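Local coordinates for protein Cfl (Pectobacterium brasiliense, PDB 7A9J) that acts as a coronafacic acid ligase of the ATP-dependent AMP-binding family, probably activating carboxylic acids through an adenylate, at residues 213-218 / 359-364; 332-337 / 378-383; 337-342 / 402-407. The protein carries 1 engineered substitution. All blocks are in the same frame, centred on the assembly; numbering follows the deposited sequence.

Contact 1: residues 213-218 / 359-364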
loop_
_atom_site.group_PDB
_atom_site.type_symbol
_atom_site.label_atom_id
_atom_site.label_comp_id
_atom_site.label_asym_id
_atom_site.label_seq_id
_atom_site.Cartn_x
_atom_site.Cartn_y
_atom_site.Cartn_z
ATOM N N THR A 213 -0.052 -6.812 -10.425
ATOM C CA THR A 213 0.855 -6.910 -9.287
ATOM C C THR A 213 2.045 -7.821 -9.595
ATOM O O THR A 213 3.157 -7.562 -9.126
ATOM C CB THR A 213 0.065 -7.442 -8.059
ATOM O OG1 THR A 213 -1.082 -6.559 -7.894
ATOM C CG2 THR A 213 0.950 -7.375 -6.822
ATOM N N LYS A 214 1.804 -8.921 -10.315
ATOM C CA LYS A 214 2.889 -9.847 -10.669
ATOM C C LYS A 214 4.068 -9.133 -11.305
ATOM O O LYS A 214 5.215 -9.455 -10.972
ATOM C CB LYS A 214 2.412 -10.930 -11.647
ATOM C CG LYS A 214 1.658 -12.036 -10.916
ATOM C CD LYS A 214 0.969 -12.987 -11.962
ATOM C CE LYS A 214 1.869 -13.619 -12.967
ATOM N NZ LYS A 214 1.050 -14.681 -13.716
ATOM N N VAL A 215 3.799 -8.130 -12.177
ATOM C CA VAL A 215 4.855 -7.352 -12.878
ATOM C C VAL A 215 5.721 -6.563 -11.897
ATOM O O VAL A 215 6.839 -6.171 -12.239
ATOM C CB VAL A 215 4.201 -6.373 -13.952
ATOM C CG1 VAL A 215 5.271 -5.554 -14.728
ATOM C CG2 VAL A 215 3.392 -7.212 -14.909
ATOM N N THR A 216 5.212 -6.280 -10.698
ATOM C CA THR A 216 5.939 -5.496 -9.714
ATOM C C THR A 216 6.698 -6.338 -8.702
ATOM O O THR A 216 7.424 -5.759 -7.868
ATOM C CB THR A 216 5.007 -4.545 -8.929
ATOM O OG1 THR A 216 4.283 -5.265 -7.941
ATOM C CG2 THR A 216 4.023 -3.790 -9.886
ATOM N N ILE A 217 6.650 -7.669 -8.817
ATOM C CA ILE A 217 7.352 -8.486 -7.827
ATOM C C ILE A 217 8.516 -9.160 -8.535
ATOM O O ILE A 217 8.326 -10.200 -9.201
ATOM C CB ILE A 217 6.447 -9.551 -7.202
ATOM C CG1 ILE A 217 5.185 -8.921 -6.616
ATOM C CG2 ILE A 217 7.297 -10.365 -6.113
ATOM C CD1 ILE A 217 4.251 -9.945 -5.986
ATOM N N ASN A 218 9.715 -8.628 -8.334
ATOM C CA ASN A 218 10.882 -9.002 -9.140
ATOM C C ASN A 218 12.072 -9.189 -8.209
ATOM O O ASN A 218 13.036 -8.418 -8.228
ATOM C CB ASN A 218 11.151 -7.946 -10.233
ATOM C CG ASN A 218 9.993 -7.755 -11.125
ATOM O OD1 ASN A 218 9.632 -8.663 -11.874
ATOM N ND2 ASN A 218 9.395 -6.536 -11.112
ATOM N N TRP A 359 6.644 4.060 -14.570
ATOM C CA TRP A 359 6.050 3.769 -15.844
ATOM C C TRP A 359 4.696 3.096 -15.673
ATOM O O TRP A 359 4.577 2.162 -14.866
ATOM C CB TRP A 359 6.963 2.841 -16.667
ATOM C CG TRP A 359 8.203 3.488 -17.168
ATOM C CD1 TRP A 359 8.374 4.044 -18.418
ATOM C CD2 TRP A 359 9.426 3.783 -16.429
ATOM N NE1 TRP A 359 9.619 4.590 -18.520
ATOM C CE2 TRP A 359 10.289 4.434 -17.334
ATOM C CE3 TRP A 359 9.897 3.460 -15.142
ATOM C CZ2 TRP A 359 11.587 4.871 -16.975
ATOM C CZ3 TRP A 359 11.177 3.886 -14.775
ATOM C CH2 TRP A 359 11.993 4.614 -15.694
ATOM N N PRO A 360 3.737 3.370 -16.557
ATOM C CA PRO A 360 2.476 2.593 -16.524
ATOM C C PRO A 360 2.739 1.117 -16.762
ATOM O O PRO A 360 3.524 0.718 -17.628
ATOM C CB PRO A 360 1.648 3.192 -17.684
ATOM C CG PRO A 360 2.174 4.672 -17.735
ATOM C CD PRO A 360 3.680 4.502 -17.514
ATOM N N LEU A 361 2.040 0.306 -15.983
ATOM C CA LEU A 361 2.092 -1.126 -16.133
ATOM C C LEU A 361 1.376 -1.565 -17.402
ATOM O O LEU A 361 0.655 -0.787 -18.029
ATOM C CB LEU A 361 1.485 -1.711 -14.878
ATOM C CG LEU A 361 2.455 -1.588 -13.692
ATOM C CD1 LEU A 361 1.689 -1.951 -12.351
ATOM C CD2 LEU A 361 3.736 -2.423 -13.860
ATOM N N PRO A 362 1.517 -2.844 -17.796
ATOM C CA PRO A 362 0.877 -3.293 -19.050
ATOM C C PRO A 362 -0.636 -3.129 -19.023
ATOM O O PRO A 362 -1.296 -3.406 -18.020
ATOM C CB PRO A 362 1.296 -4.769 -19.170
ATOM C CG PRO A 362 2.584 -4.857 -18.384
ATOM C CD PRO A 362 2.387 -3.898 -17.211
ATOM N N GLY A 363 -1.159 -2.565 -20.127
ATOM C CA GLY A 363 -2.576 -2.302 -20.273
ATOM C C GLY A 363 -3.055 -1.024 -19.615
ATOM O O GLY A 363 -4.211 -0.642 -19.812
ATOM N N VAL A 364 -2.238 -0.397 -18.777
ATOM C CA VAL A 364 -2.645 0.837 -18.120
ATOM C C VAL A 364 -2.598 1.978 -19.141
ATOM O O VAL A 364 -1.633 2.108 -19.917
ATOM C CB VAL A 364 -1.735 1.118 -16.904
ATOM C CG1 VAL A 364 -2.023 2.491 -16.265
ATOM C CG2 VAL A 364 -1.926 0.019 -15.834
#
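Two beta turns of the AMP-binding domain meet where V215 and T216 touch L361 and P362. The type I turn K214-I217 starts on the last part of helix 203-214 and carries V215 and T216. L361 and P362 open the type II turn L361-V364, just after strand 356-360. The contact is apolar, and no hydrogen bond crosses it. V215 CG1 meets L361 CD2 at 3.6 Å, the two side chains sliding past each other in opposite directions. The valine also reaches toward the proline, and both V215 CG1 and V215 CG2 are 4.2 Å from P362 CD. T216 crosses L361 at about a right angle, with T216 CG2 3.9 Å from L361 CD1. T216 OG1 sits between the backbone N and the carbonyl carbon (chi1 78°), with CG2 anti to the carbonyl carbon. The hydroxyl thus turns back to its own turn. There T216 OG1 gives a 2.8 Å bond to T213 O on a lone pair, in the carbonyl plane. This bond holds the side-chain rotation, and T216 N shares the same acceptor. L361 is buried on further sides by P342 and Y345 of strand 342-346 and by L212 of helix 203-214. T213 packs on L244 and A248 of helix 240-251.

Contact 2: residues 332-337 / 378-383. With R4Z (6-ethyl-1-oxidanylidene-indene-4-carboxylic acid), chain B.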
loop_
_atom_site.group_PDB
_atom_site.type_symbol
_atom_site.label_atom_id
_atom_site.label_comp_id
_atom_site.label_asym_id
_atom_site.label_seq_id
_atom_site.Cartn_x
_atom_site.Cartn_y
_atom_site.Cartn_z
ATOM N N SER A 332 9.208 1.624 -6.395
ATOM C CA SER A 332 7.938 2.070 -5.850
ATOM C C SER A 332 6.795 1.561 -6.701
ATOM O O SER A 332 6.937 1.255 -7.876
ATOM C CB SER A 332 7.854 3.643 -5.729
ATOM O OG SER A 332 8.059 4.249 -7.003
ATOM N N SER A 333 5.626 1.522 -6.057
ATOM C CA SER A 333 4.410 1.102 -6.711
ATOM C C SER A 333 3.353 2.144 -6.394
ATOM O O SER A 333 3.325 2.699 -5.299
ATOM C CB SER A 333 4.018 -0.341 -6.192
ATOM O OG SER A 333 2.865 -0.795 -6.889
ATOM N N TYR A 334 2.556 2.473 -7.378
ATOM C CA TYR A 334 1.579 3.532 -7.235
ATOM C C TYR A 334 0.255 2.945 -7.671
ATOM O O TYR A 334 0.141 2.463 -8.790
ATOM C CB TYR A 334 1.981 4.705 -8.116
ATOM C CG TYR A 334 1.024 5.881 -8.250
ATOM C CD1 TYR A 334 -0.099 5.816 -9.080
ATOM C CD2 TYR A 334 1.304 7.092 -7.623
ATOM C CE1 TYR A 334 -0.923 6.960 -9.271
ATOM C CE2 TYR A 334 0.457 8.199 -7.771
ATOM C CZ TYR A 334 -0.634 8.131 -8.618
ATOM O OH TYR A 334 -1.458 9.271 -8.795
ATOM N N GLY A 335 -0.738 2.994 -6.807
ATOM C CA GLY A 335 -1.999 2.381 -7.191
ATOM C C GLY A 335 -3.021 2.625 -6.111
ATOM O O GLY A 335 -2.722 3.189 -5.045
ATOM N N GLN A 336 -4.249 2.206 -6.411
ATOM C CA GLN A 336 -5.303 2.375 -5.418
ATOM C C GLN A 336 -6.430 1.397 -5.736
ATOM O O GLN A 336 -6.556 0.888 -6.856
ATOM C CB GLN A 336 -5.837 3.811 -5.390
ATOM C CG GLN A 336 -6.454 4.246 -6.688
ATOM C CD GLN A 336 -6.783 5.758 -6.675
ATOM O OE1 GLN A 336 -5.973 6.578 -7.104
ATOM N NE2 GLN A 336 -7.942 6.120 -6.137
ATOM N N THR A 337 -7.281 1.191 -4.732
ATOM C CA THR A 337 -8.344 0.191 -4.852
ATOM C C THR A 337 -9.271 0.453 -6.036
ATOM O O THR A 337 -9.653 -0.478 -6.736
ATOM C CB THR A 337 -9.114 0.180 -3.529
ATOM O OG1 THR A 337 -8.147 -0.138 -2.508
ATOM C CG2 THR A 337 -10.185 -0.929 -3.531
ATOM N N LEU A 378 -2.555 13.879 -13.816
ATOM C CA LEU A 378 -2.511 12.487 -14.250
ATOM C C LEU A 378 -3.897 11.867 -14.108
ATOM O O LEU A 378 -4.465 11.855 -13.004
ATOM C CB LEU A 378 -1.509 11.701 -13.420
ATOM C CG LEU A 378 -1.477 10.218 -13.626
ATOM C CD1 LEU A 378 -1.130 9.954 -15.072
ATOM C CD2 LEU A 378 -0.431 9.658 -12.638
ATOM N N LEU A 379 -4.424 11.376 -15.228
ATOM C CA LEU A 379 -5.647 10.589 -15.302
ATOM C C LEU A 379 -5.305 9.161 -15.714
ATOM O O LEU A 379 -4.430 8.942 -16.552
ATOM C CB LEU A 379 -6.610 11.196 -16.330
ATOM C CG LEU A 379 -6.852 12.709 -16.308
ATOM C CD1 LEU A 379 -7.936 13.118 -17.292
ATOM C CD2 LEU A 379 -7.220 13.079 -14.919
ATOM N N ILE A 380 -5.995 8.176 -15.141
ATOM C CA ILE A 380 -5.586 6.785 -15.337
ATOM C C ILE A 380 -6.808 5.931 -15.639
ATOM O O ILE A 380 -7.848 6.069 -14.988
ATOM C CB ILE A 380 -4.828 6.197 -14.122
ATOM C CG1 ILE A 380 -3.573 7.033 -13.824
ATOM C CG2 ILE A 380 -4.432 4.690 -14.395
ATOM C CD1 ILE A 380 -3.030 6.739 -12.451
ATOM N N ARG A 381 -6.674 5.041 -16.619
ATOM C CA ARG A 381 -7.607 3.946 -16.792
ATOM C C ARG A 381 -6.855 2.615 -16.649
ATOM O O ARG A 381 -5.791 2.425 -17.252
ATOM C CB ARG A 381 -8.306 4.061 -18.153
ATOM C CG ARG A 381 -9.510 3.158 -18.305
ATOM C CD ARG A 381 -10.469 3.824 -19.338
ATOM N NE ARG A 381 -9.812 3.977 -20.633
ATOM C CZ ARG A 381 -10.302 4.679 -21.652
ATOM N NH1 ARG A 381 -11.468 5.295 -21.527
ATOM N NH2 ARG A 381 -9.624 4.754 -22.798
ATOM N N SER A 382 -7.390 1.732 -15.839
ATOM C CA SER A 382 -6.672 0.496 -15.499
ATOM C C SER A 382 -7.266 -0.716 -16.228
ATOM O O SER A 382 -8.476 -0.735 -16.509
ATOM C CB SER A 382 -6.722 0.263 -13.982
ATOM O OG SER A 382 -6.292 -1.070 -13.685
ATOM N N PRO A 383 -6.443 -1.713 -16.599
ATOM C CA PRO A 383 -7.008 -2.949 -17.165
ATOM C C PRO A 383 -7.724 -3.785 -16.136
ATOM O O PRO A 383 -8.480 -4.698 -16.516
ATOM C CB PRO A 383 -5.783 -3.684 -17.729
ATOM C CG PRO A 383 -4.671 -3.294 -16.782
ATOM C CD PRO A 383 -4.974 -1.794 -16.508
HETATM C C13 R4Z B . -4.839 -1.314 -4.794
HETATM C C15 R4Z B . -2.406 -0.605 -4.904
HETATM C C02 R4Z B . 0.092 0.107 -4.809
HETATM C C03 R4Z B . 1.006 0.687 -3.929
HETATM C C04 R4Z B . 0.181 1.073 -2.700
HETATM C C05 R4Z B . -1.258 -0.060 -4.351
HETATM C C06 R4Z B . -1.292 0.486 -3.043
HETATM C C07 R4Z B . -2.488 0.435 -2.337
HETATM C C08 R4Z B . -2.549 1.019 -0.916
HETATM C C11 R4Z B . -3.624 -0.153 -2.891
HETATM C C12 R4Z B . -3.602 -0.686 -4.187
HETATM C C14 R4Z B . -5.059 -2.748 -4.235
HETATM O O01 R4Z B . 0.430 -0.238 -5.911
HETATM O O09 R4Z B . -3.540 0.705 -0.204
HETATM O O10 R4Z B . -1.659 1.805 -0.457
#
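Y334 and its partners L378 and I380 lie on extended strands, 331-335 and 376-381, that are not paired with each other and meet through side chains, with no hydrogen bond between the segments. The tyrosine is set by chi1 173°, its CG opposite the backbone N, and reaches out to the second strand. I380 CD1 comes to the ring edge, near the ring plane, 3.8 Å from Y334 CE1. L378 approaches the phenol end from the opposite direction, and its CD2 is 4.0 Å from Y334 OH. The hydroxyl itself is hydrogen-bonded to D408, so this buried polar atom is satisfied beyond the two strands. Just before Y334, S333 turns to the bound indenone. S333 OG donates a 2.7 Å hydrogen bond to the ketone oxygen O01 of R4Z. The ligand then lies along the backbone, with Q336 C 3.3 Å from R4Z C13 and G335 C 3.5 Å from R4Z C15. Residues Y334 to T337 belong to the YGxTE signature of adenylate-forming enzymes. Adjacent residues thus divide the work. S333 binds the ketone, while Y334 points the opposite way and packs its ring among apolar side chains, with D408 holding its hydroxyl.

Contact 3: residues 337-342 / 402-407. With R4Z (6-ethyl-1-oxidanylidene-indene-4-carboxylic acid), chain B.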
loop_
_atom_site.group_PDB
_atom_site.type_symbol
_atom_site.label_atom_id
_atom_site.label_comp_id
_atom_site.label_asym_id
_atom_site.label_seq_id
_atom_site.Cartn_x
_atom_site.Cartn_y
_atom_site.Cartn_z
ATOM N N THR A 337 -7.281 1.191 -4.732
ATOM C CA THR A 337 -8.344 0.191 -4.852
ATOM C C THR A 337 -9.271 0.453 -6.036
ATOM O O THR A 337 -9.653 -0.478 -6.736
ATOM C CB THR A 337 -9.114 0.180 -3.529
ATOM O OG1 THR A 337 -8.147 -0.138 -2.508
ATOM C CG2 THR A 337 -10.185 -0.929 -3.531
ATOM N N GLU A 338 -9.642 1.723 -6.291
ATOM C CA GLU A 338 -10.547 2.011 -7.416
ATOM C C GLU A 338 -9.948 1.624 -8.764
ATOM O O GLU A 338 -10.670 1.381 -9.728
ATOM C CB GLU A 338 -10.888 3.493 -7.421
ATOM C CG GLU A 338 -11.644 3.927 -6.192
ATOM C CD GLU A 338 -10.787 4.379 -4.974
ATOM O OE1 GLU A 338 -9.567 4.031 -4.817
ATOM O OE2 GLU A 338 -11.402 5.100 -4.142
ATOM N N LEU A 339 -8.640 1.566 -8.859
ATOM C CA LEU A 339 -7.966 1.175 -10.087
ATOM C C LEU A 339 -7.672 -0.311 -10.101
ATOM O O LEU A 339 -6.882 -0.782 -10.925
ATOM C CB LEU A 339 -6.666 1.957 -10.222
ATOM C CG LEU A 339 -7.015 3.413 -10.447
ATOM C CD1 LEU A 339 -5.722 4.212 -10.475
ATOM C CD2 LEU A 339 -7.813 3.538 -11.796
ATOM N N GLY A 340 -8.249 -1.044 -9.153
ATOM C CA GLY A 340 -8.066 -2.504 -9.157
ATOM C C GLY A 340 -6.778 -2.956 -8.499
ATOM O O GLY A 340 -6.790 -3.736 -7.534
ATOM N N GLY A 341 -5.670 -2.421 -8.956
ATOM C CA GLY A 341 -4.382 -2.756 -8.427
ATOM C C GLY A 341 -3.335 -1.667 -8.639
ATOM O O GLY A 341 -3.648 -0.537 -8.925
ATOM N N PRO A 342 -2.083 -2.020 -8.437
ATOM C CA PRO A 342 -0.965 -1.166 -8.876
ATOM C C PRO A 342 -1.130 -0.810 -10.354
ATOM O O PRO A 342 -1.422 -1.669 -11.208
ATOM C CB PRO A 342 0.274 -2.069 -8.697
ATOM C CG PRO A 342 -0.238 -3.186 -7.753
ATOM C CD PRO A 342 -1.663 -3.418 -8.223
ATOM N N ARG A 402 -14.323 4.891 -17.864
ATOM C CA ARG A 402 -14.066 6.052 -17.014
ATOM C C ARG A 402 -12.568 6.243 -16.763
ATOM O O ARG A 402 -11.812 5.272 -16.639
ATOM C CB ARG A 402 -14.794 5.883 -15.679
ATOM C CG ARG A 402 -14.314 4.671 -14.894
ATOM C CD ARG A 402 -15.104 4.433 -13.613
ATOM N NE ARG A 402 -15.095 5.604 -12.738
ATOM C CZ ARG A 402 -14.137 5.887 -11.853
ATOM N NH1 ARG A 402 -13.079 5.087 -11.707
ATOM N NH2 ARG A 402 -14.237 6.985 -11.110
ATOM N N TRP A 403 -12.143 7.508 -16.719
ATOM C CA TRP A 403 -10.816 7.914 -16.261
ATOM C C TRP A 403 -10.884 8.321 -14.792
ATOM O O TRP A 403 -11.811 9.021 -14.384
ATOM C CB TRP A 403 -10.296 9.095 -17.086
ATOM C CG TRP A 403 -10.049 8.713 -18.512
ATOM C CD1 TRP A 403 -10.947 8.745 -19.543
ATOM C CD2 TRP A 403 -8.829 8.210 -19.060
ATOM N NE1 TRP A 403 -10.348 8.296 -20.705
ATOM C CE2 TRP A 403 -9.047 7.956 -20.429
ATOM C CE3 TRP A 403 -7.568 7.942 -18.519
ATOM C CZ2 TRP A 403 -8.050 7.450 -21.266
ATOM C CZ3 TRP A 403 -6.571 7.452 -19.362
ATOM C CH2 TRP A 403 -6.825 7.205 -20.713
ATOM N N LEU A 404 -9.889 7.929 -14.009
ATOM C CA LEU A 404 -9.784 8.377 -12.625
ATOM C C LEU A 404 -8.830 9.571 -12.548
ATOM O O LEU A 404 -7.671 9.451 -12.950
ATOM C CB LEU A 404 -9.268 7.255 -11.727
ATOM C CG LEU A 404 -9.201 7.596 -10.232
ATOM C CD1 LEU A 404 -9.491 6.365 -9.390
ATOM C CD2 LEU A 404 -7.842 8.169 -9.848
ATOM N N ALA A 405 -9.299 10.682 -11.983
ATOM C CA ALA A 405 -8.454 11.849 -11.744
ATOM C C ALA A 405 -7.700 11.675 -10.436
ATOM O O ALA A 405 -8.308 11.633 -9.364
ATOM C CB ALA A 405 -9.293 13.133 -11.707
ATOM N N THR A 406 -6.378 11.587 -10.518
ATOM C CA THR A 406 -5.570 11.270 -9.342
ATOM C C THR A 406 -5.339 12.463 -8.412
ATOM O O THR A 406 -4.962 12.247 -7.250
ATOM C CB THR A 406 -4.200 10.780 -9.760
ATOM O OG1 THR A 406 -3.563 11.848 -10.482
ATOM C CG2 THR A 406 -4.293 9.519 -10.661
ATOM N N GLY A 407 -5.453 13.687 -8.904
ATOM C CA GLY A 407 -5.074 14.868 -8.168
ATOM C C GLY A 407 -3.584 15.139 -8.160
ATOM O O GLY A 407 -3.161 16.087 -7.495
HETATM C C13 R4Z B . -4.839 -1.314 -4.794
HETATM C C15 R4Z B . -2.406 -0.605 -4.904
HETATM C C02 R4Z B . 0.092 0.107 -4.809
HETATM C C03 R4Z B . 1.006 0.687 -3.929
HETATM C C04 R4Z B . 0.181 1.073 -2.700
HETATM C C05 R4Z B . -1.258 -0.060 -4.351
HETATM C C06 R4Z B . -1.292 0.486 -3.043
HETATM C C07 R4Z B . -2.488 0.435 -2.337
HETATM C C08 R4Z B . -2.549 1.019 -0.916
HETATM C C11 R4Z B . -3.624 -0.153 -2.891
HETATM C C12 R4Z B . -3.602 -0.686 -4.187
HETATM C C14 R4Z B . -5.059 -2.748 -4.235
HETATM O O01 R4Z B . 0.430 -0.238 -5.911
HETATM O O09 R4Z B . -3.540 0.705 -0.204
HETATM O O10 R4Z B . -1.659 1.805 -0.457
#
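E338 and L339 pack on L404, and T337 leads into them as the first residue of a short 3-10 segment. T337 N lies 3.5 Å from R4Z C13, beside the ethyl group of the ligand. E338 comes next, and only its root takes part: E338 CB is 3.8 Å from L404 CD1. The chain then bends (chi2 89°) and carries the carboxylate away from the leucine. One oxygen, OE1, is hydrogen-bonded to Q336 NE2, and the other, OE2, makes a salt bridge with K197. L339 completes the apolar patch. L339 CD2 touches L404 CB at 4.0 Å, and L339 CG is equally far from L404 CD1, so this one methyl of L404 meets both residues. L404 extends toward them with CG anti to the backbone N (chi1 -176°). The segments carry two family signatures: T337 and E338 end the YGxTE motif, while T406 and G407 begin the TGD motif of adenylate-forming enzymes. L404 also bonds through its backbone to I380 of strand 376-381. After L339 the chain reverses. G340 N bonds back to T337 O at 2.9 Å, with positive phi at G340, and G340 O accepts from Y201 OH. G341 CA passes 3.9 Å from R4Z C13. P342, where the chain passes on to strand 342-346, places its CB 3.3 Å from the ketone oxygen O01 of R4Z.

All three contacts meet mainly through carbon atoms, and none has a hydrogen bond across its two segments. Contacts 2 and 3 are buried and lie side by side, with centres about 5 Å apart. They share T337, both touch R4Z, and rest on adjacent strands, 376-381 and 404-406. Probable hydrogen bonds tie them, L378 O to T406 OG1 and S382 OG to L339 O. Contact 1 is only partly buried, with P362 exposed. It joins turns rather than signature motifs, and the side chain of T216 is about 6 Å from R4Z. P342 of contact 3 packs on T213 of contact 1, and P383 of contact 2 on V364.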